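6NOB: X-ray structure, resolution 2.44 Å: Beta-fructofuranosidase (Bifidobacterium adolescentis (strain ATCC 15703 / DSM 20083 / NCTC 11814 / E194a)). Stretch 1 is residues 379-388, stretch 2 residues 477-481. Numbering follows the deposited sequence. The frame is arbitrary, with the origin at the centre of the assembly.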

ATOM      1  N   LEU A 379       3.045 -14.472   4.850  1.00 35.41           N
ATOM      2  CA  LEU A 379       3.806 -15.707   4.998  1.00 33.03           C
ATOM      3  C   LEU A 379       3.678 -16.491   3.704  1.00 38.33           C
ATOM      4  O   LEU A 379       2.566 -16.834   3.294  1.00 39.62           O
ATOM      5  N   PHE A 380       4.809 -16.759   3.058  1.00 36.33           N
ATOM      6  CA  PHE A 380       4.806 -17.455   1.782  1.00 32.66           C
ATOM      7  C   PHE A 380       6.131 -18.183   1.622  1.00 39.63           C
ATOM      8  O   PHE A 380       7.046 -18.042   2.438  1.00 40.69           O
ATOM      9  N   GLN A 381       6.226 -18.964   0.547  1.00 36.45           N
ATOM     10  CA  GLN A 381       7.443 -19.684   0.207  1.00 38.84           C
ATOM     11  C   GLN A 381       7.860 -19.334  -1.213  1.00 38.92           C
ATOM     12  O   GLN A 381       7.020 -19.251  -2.113  1.00 41.54           O
ATOM     13  N   VAL A 382       9.159 -19.120  -1.404  1.00 39.22           N
ATOM     14  CA  VAL A 382       9.705 -18.808  -2.719  1.00 42.09           C
ATOM     15  C   VAL A 382      11.121 -19.367  -2.798  1.00 47.68           C
ATOM     16  O   VAL A 382      11.885 -19.299  -1.829  1.00 49.87           O
ATOM     17  N   ASP A 383      11.452 -19.946  -3.955  1.00 52.81           N
ATOM     18  CA  ASP A 383      12.745 -20.580  -4.200  1.00 44.29           C
ATOM     19  C   ASP A 383      13.145 -21.504  -3.050  1.00 42.16           C
ATOM     20  O   ASP A 383      14.308 -21.516  -2.631  1.00 38.35           O
ATOM     21  N   GLY A 384      12.189 -22.272  -2.524  1.00 43.00           N
ATOM     22  CA  GLY A 384      12.466 -23.277  -1.513  1.00 39.29           C
ATOM     23  C   GLY A 384      12.681 -22.770  -0.103  1.00 47.08           C
ATOM     24  O   GLY A 384      13.174 -23.530   0.738  1.00 47.81           O
ATOM     25  N   VAL A 385      12.324 -21.521   0.191  1.00 42.91           N
ATOM     26  CA  VAL A 385      12.537 -20.928   1.507  1.00 39.19           C
ATOM     27  C   VAL A 385      11.246 -20.260   1.962  1.00 39.77           C
ATOM     28  O   VAL A 385      10.572 -19.590   1.170  1.00 42.47           O
ATOM     29  N   THR A 386      10.893 -20.455   3.234  1.00 40.71           N
ATOM     30  CA  THR A 386       9.736 -19.786   3.815  1.00 39.19           C
ATOM     31  C   THR A 386      10.120 -18.374   4.242  1.00 38.69           C
ATOM     32  O   THR A 386      11.159 -18.170   4.879  1.00 38.83           O
ATOM     33  N   VAL A 387       9.280 -17.400   3.892  1.00 32.90           N
ATOM     34  CA  VAL A 387       9.552 -15.991   4.152  1.00 33.59           C
ATOM     35  C   VAL A 387       8.366 -15.384   4.886  1.00 42.23           C
ATOM     36  O   VAL A 387       7.216 -15.553   4.464  1.00 41.58           O
ATOM     37  N   ALA A 388       8.644 -14.674   5.978  1.00 41.01           N
ATOM     38  CA  ALA A 388       7.654 -13.859   6.666  1.00 42.59           C
ATOM     39  C   ALA A 388       8.017 -12.388   6.517  1.00 41.32           C
ATOM     40  O   ALA A 388       9.194 -12.019   6.593  1.00 41.39           O
ATOM     41  N   GLU A 477       9.051  -8.072  -7.955  1.00 30.58           N
ATOM     42  CA  GLU A 477       9.129  -9.523  -7.915  1.00 35.37           C
ATOM     43  C   GLU A 477      10.108  -9.940  -6.825  1.00 35.68           C
ATOM     44  O   GLU A 477      11.152  -9.309  -6.639  1.00 39.60           O
ATOM     45  N   LEU A 478       9.767 -11.007  -6.109  1.00 33.58           N
ATOM     46  CA  LEU A 478      10.548 -11.469  -4.971  1.00 36.81           C
ATOM     47  C   LEU A 478      11.226 -12.797  -5.280  1.00 38.78           C
ATOM     48  O   LEU A 478      10.623 -13.692  -5.881  1.00 40.55           O
ATOM     49  N   HIS A 479      12.483 -12.912  -4.857  1.00 39.73           N
ATOM     50  CA  HIS A 479      13.218 -14.167  -4.880  1.00 39.38           C
ATOM     51  C   HIS A 479      14.079 -14.245  -3.626  1.00 44.14           C
ATOM     52  O   HIS A 479      14.363 -13.234  -2.980  1.00 40.25           O
ATOM     53  N   VAL A 480      14.487 -15.463  -3.277  1.00 44.34           N
ATOM     54  CA  VAL A 480      15.419 -15.695  -2.179  1.00 42.20           C
ATOM     55  C   VAL A 480      16.691 -16.285  -2.767  1.00 46.43           C
ATOM     56  O   VAL A 480      16.669 -17.386  -3.333  1.00 46.54           O
ATOM     57  N   ARG A 481      17.794 -15.551  -2.642  1.00 45.47           N
ATOM     58  CA  ARG A 481      19.092 -15.970  -3.154  1.00 47.10           C
ATOM     59  C   ARG A 481      20.076 -16.014  -1.995  1.00 49.37           C
ATOM     60  O   ARG A 481      20.319 -14.991  -1.344  1.00 50.54           O
TER

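Stretch 1 is a tight β-hairpin, closed by a type I' turn from Val382 to Val385, and stretch 2 is a single strand that crosses strand 379-382 at 66°. Strands so steeply inclined do not pair along their backbones, so the contact is made almost entirely by side chains. Alternation sets the pattern on the hairpin: Phe380, Val382, Val385 and Val387 point toward the other stretch, while Gln381 and Thr386 point away and bond to each other on the far side, Gln381 NE2 donating to Thr386 OG1 at 2.9 Å.

Val480 is the centre of the apolar packing and has the largest covered area of any residue here. Its t rotamer (chi1 164°) spreads the two methyls over three hairpin valines. Val480 CG2 lies 3.7 Å from both Val382 CG1 and Val387 CG2, while Val480 CG1 reaches Val385 CG2 at 3.9 Å. Val385 and Val387 share the t rotamer, as is common for valine in strands; Val382 instead adopts p (chi1 72°). In that setting Val382 CG1 meets Val480, and Val382 CG2 sits 3.7 Å from the backbone Leu478 O, so both methyls are used. Further from the turn, Phe380 takes the p rotamer (chi1 55°, chi2 89°), which carries its ring toward the crossing strand until Phe380 CZ is 3.7 Å from Leu478 CD1. Leu478 answers with an m,t conformation, a standard leucine rotamer.

The polar part is built around Asp383, in the turn. With phi and psi of 47° and 42° its backbone is left-handed, as the first central position of a type I' turn requires, and Gly384 follows, also at positive phi, which favours glycine. The m rotamer of Asp383 (chi1 -53°) brings the carboxylate to stretch 2, where Asp383 OD2 accepts from the backbone Val480 N at 2.9 Å and from His479 ND1 at 2.7 Å; a weak bond runs from His479 ND1 to Asp383 OD1 at 3.0 Å.

His479 points sideways, yet its m rotamer (chi1 -80°, chi2 -79°) places Asp383 OD2 at the ring edge, near its plane, where ND1 can donate. The other nitrogen is also engaged: His479 NE2 donates to Glu477 OE2 at 2.8 Å, the extended t,t chain of Glu477 bringing its carboxylate to the ring. The imidazole is therefore held between two carboxylates.

A single water completes the contact, its oxygen donating to Asp383 O at 2.9 Å and to Val480 O at 2.7 Å and so bridging the two backbones.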

ATOM      1  CB  LEU A 379       3.305 -16.534   6.186  1.00 30.75           C
ATOM      2  CG  LEU A 379       4.124 -17.771   6.559  1.00 33.10           C
ATOM      3  CD1 LEU A 379       5.483 -17.371   7.115  1.00 36.61           C
ATOM      4  CD2 LEU A 379       3.359 -18.625   7.555  1.00 27.17           C
ATOM      5  CB  PHE A 380       4.569 -16.485   0.620  1.00 29.20           C
ATOM      6  CG  PHE A 380       5.538 -15.335   0.588  1.00 28.57           C
ATOM      7  CD1 PHE A 380       6.739 -15.442  -0.095  1.00 31.90           C
ATOM      8  CD2 PHE A 380       5.249 -14.150   1.250  1.00 32.12           C
ATOM      9  CE1 PHE A 380       7.636 -14.386  -0.119  1.00 38.47           C
ATOM     10  CE2 PHE A 380       6.141 -13.091   1.228  1.00 30.74           C
ATOM     11  CZ  PHE A 380       7.336 -13.209   0.544  1.00 34.12           C
ATOM     12  CB  GLN A 381       7.251 -21.194   0.346  1.00 36.28           C
ATOM     13  CG  GLN A 381       7.211 -21.647   1.791  1.00 38.90           C
ATOM     14  CD  GLN A 381       6.759 -23.077   1.949  1.00 39.93           C
ATOM     15  OE1 GLN A 381       6.308 -23.709   0.994  1.00 41.07           O
ATOM     16  NE2 GLN A 381       6.872 -23.597   3.164  1.00 44.99           N
ATOM     17  CB  VAL A 382       9.653 -17.288  -3.002  1.00 42.00           C
ATOM     18  CG1 VAL A 382      10.680 -16.530  -2.170  1.00 37.10           C
ATOM     19  CG2 VAL A 382       9.849 -17.016  -4.479  1.00 50.01           C
ATOM     20  CB  ASP A 383      13.834 -19.523  -4.447  1.00 41.37           C
ATOM     21  CG  ASP A 383      13.463 -18.522  -5.550  1.00 46.36           C
ATOM     22  OD1 ASP A 383      13.171 -18.928  -6.696  1.00 42.53           O
ATOM     23  OD2 ASP A 383      13.481 -17.307  -5.272  1.00 54.26           O
ATOM     24  CB  VAL A 385      13.701 -19.911   1.486  1.00 39.25           C
ATOM     25  CG1 VAL A 385      13.744 -19.106   2.779  1.00 37.19           C
ATOM     26  CG2 VAL A 385      15.027 -20.623   1.254  1.00 35.47           C
ATOM     27  CB  THR A 386       9.199 -20.569   5.014  1.00 36.86           C
ATOM     28  OG1 THR A 386       8.745 -21.861   4.586  1.00 39.52           O
ATOM     29  CG2 THR A 386       8.040 -19.822   5.664  1.00 31.55           C
ATOM     30  CB  VAL A 387       9.827 -15.212   2.852  1.00 33.48           C
ATOM     31  CG1 VAL A 387      10.108 -13.747   3.161  1.00 30.81           C
ATOM     32  CG2 VAL A 387      10.989 -15.836   2.084  1.00 29.79           C
ATOM     33  CB  ALA A 388       7.553 -14.225   8.150  1.00 33.93           C
ATOM     34  CB  GLU A 477       9.574 -10.084  -9.270  1.00 35.09           C
ATOM     35  CG  GLU A 477       9.608 -11.607  -9.340  1.00 45.31           C
ATOM     36  CD  GLU A 477      10.124 -12.123 -10.673  1.00 53.34           C
ATOM     37  OE1 GLU A 477      10.158 -11.338 -11.645  1.00 50.35           O
ATOM     38  OE2 GLU A 477      10.495 -13.315 -10.745  1.00 54.65           O
ATOM     39  CB  LEU A 478       9.666 -11.621  -3.729  1.00 33.56           C
ATOM     40  CG  LEU A 478       9.003 -10.341  -3.221  1.00 33.06           C
ATOM     41  CD1 LEU A 478       8.260 -10.607  -1.919  1.00 29.57           C
ATOM     42  CD2 LEU A 478      10.038  -9.245  -3.040  1.00 29.33           C
ATOM     43  CB  HIS A 479      14.089 -14.301  -6.140  1.00 32.76           C
ATOM     44  CG  HIS A 479      13.328 -14.735  -7.353  1.00 41.32           C
ATOM     45  ND1 HIS A 479      12.964 -16.048  -7.574  1.00 41.31           N
ATOM     46  CD2 HIS A 479      12.862 -14.033  -8.413  1.00 36.67           C
ATOM     47  CE1 HIS A 479      12.302 -16.133  -8.713  1.00 44.50           C
ATOM     48  NE2 HIS A 479      12.226 -14.924  -9.242  1.00 42.04           N
ATOM     49  CB  VAL A 480      14.831 -16.617  -1.100  1.00 39.48           C
ATOM     50  CG1 VAL A 480      15.937 -17.136  -0.190  1.00 34.23           C
ATOM     51  CG2 VAL A 480      13.779 -15.875  -0.287  1.00 34.24           C
ATOM     52  CB  ARG A 481      19.583 -15.021  -4.250  1.00 44.20           C
ATOM     53  CG  ARG A 481      18.553 -14.758  -5.338  1.00 47.79           C
ATOM     54  CD  ARG A 481      19.162 -14.022  -6.518  1.00 55.71           C
ATOM     55  NE  ARG A 481      18.187 -13.150  -7.167  1.00 62.00           N
ATOM     56  CZ  ARG A 481      17.352 -13.543  -8.124  1.00 67.38           C
ATOM     57  NH1 ARG A 481      16.495 -12.680  -8.655  1.00 70.94           N
ATOM     58  NH2 ARG A 481      17.372 -14.799  -8.551  1.00 65.81           N
TER
HETATM   59  O   HOH W   1      16.733 -19.871  -2.407  1.00 48.78           O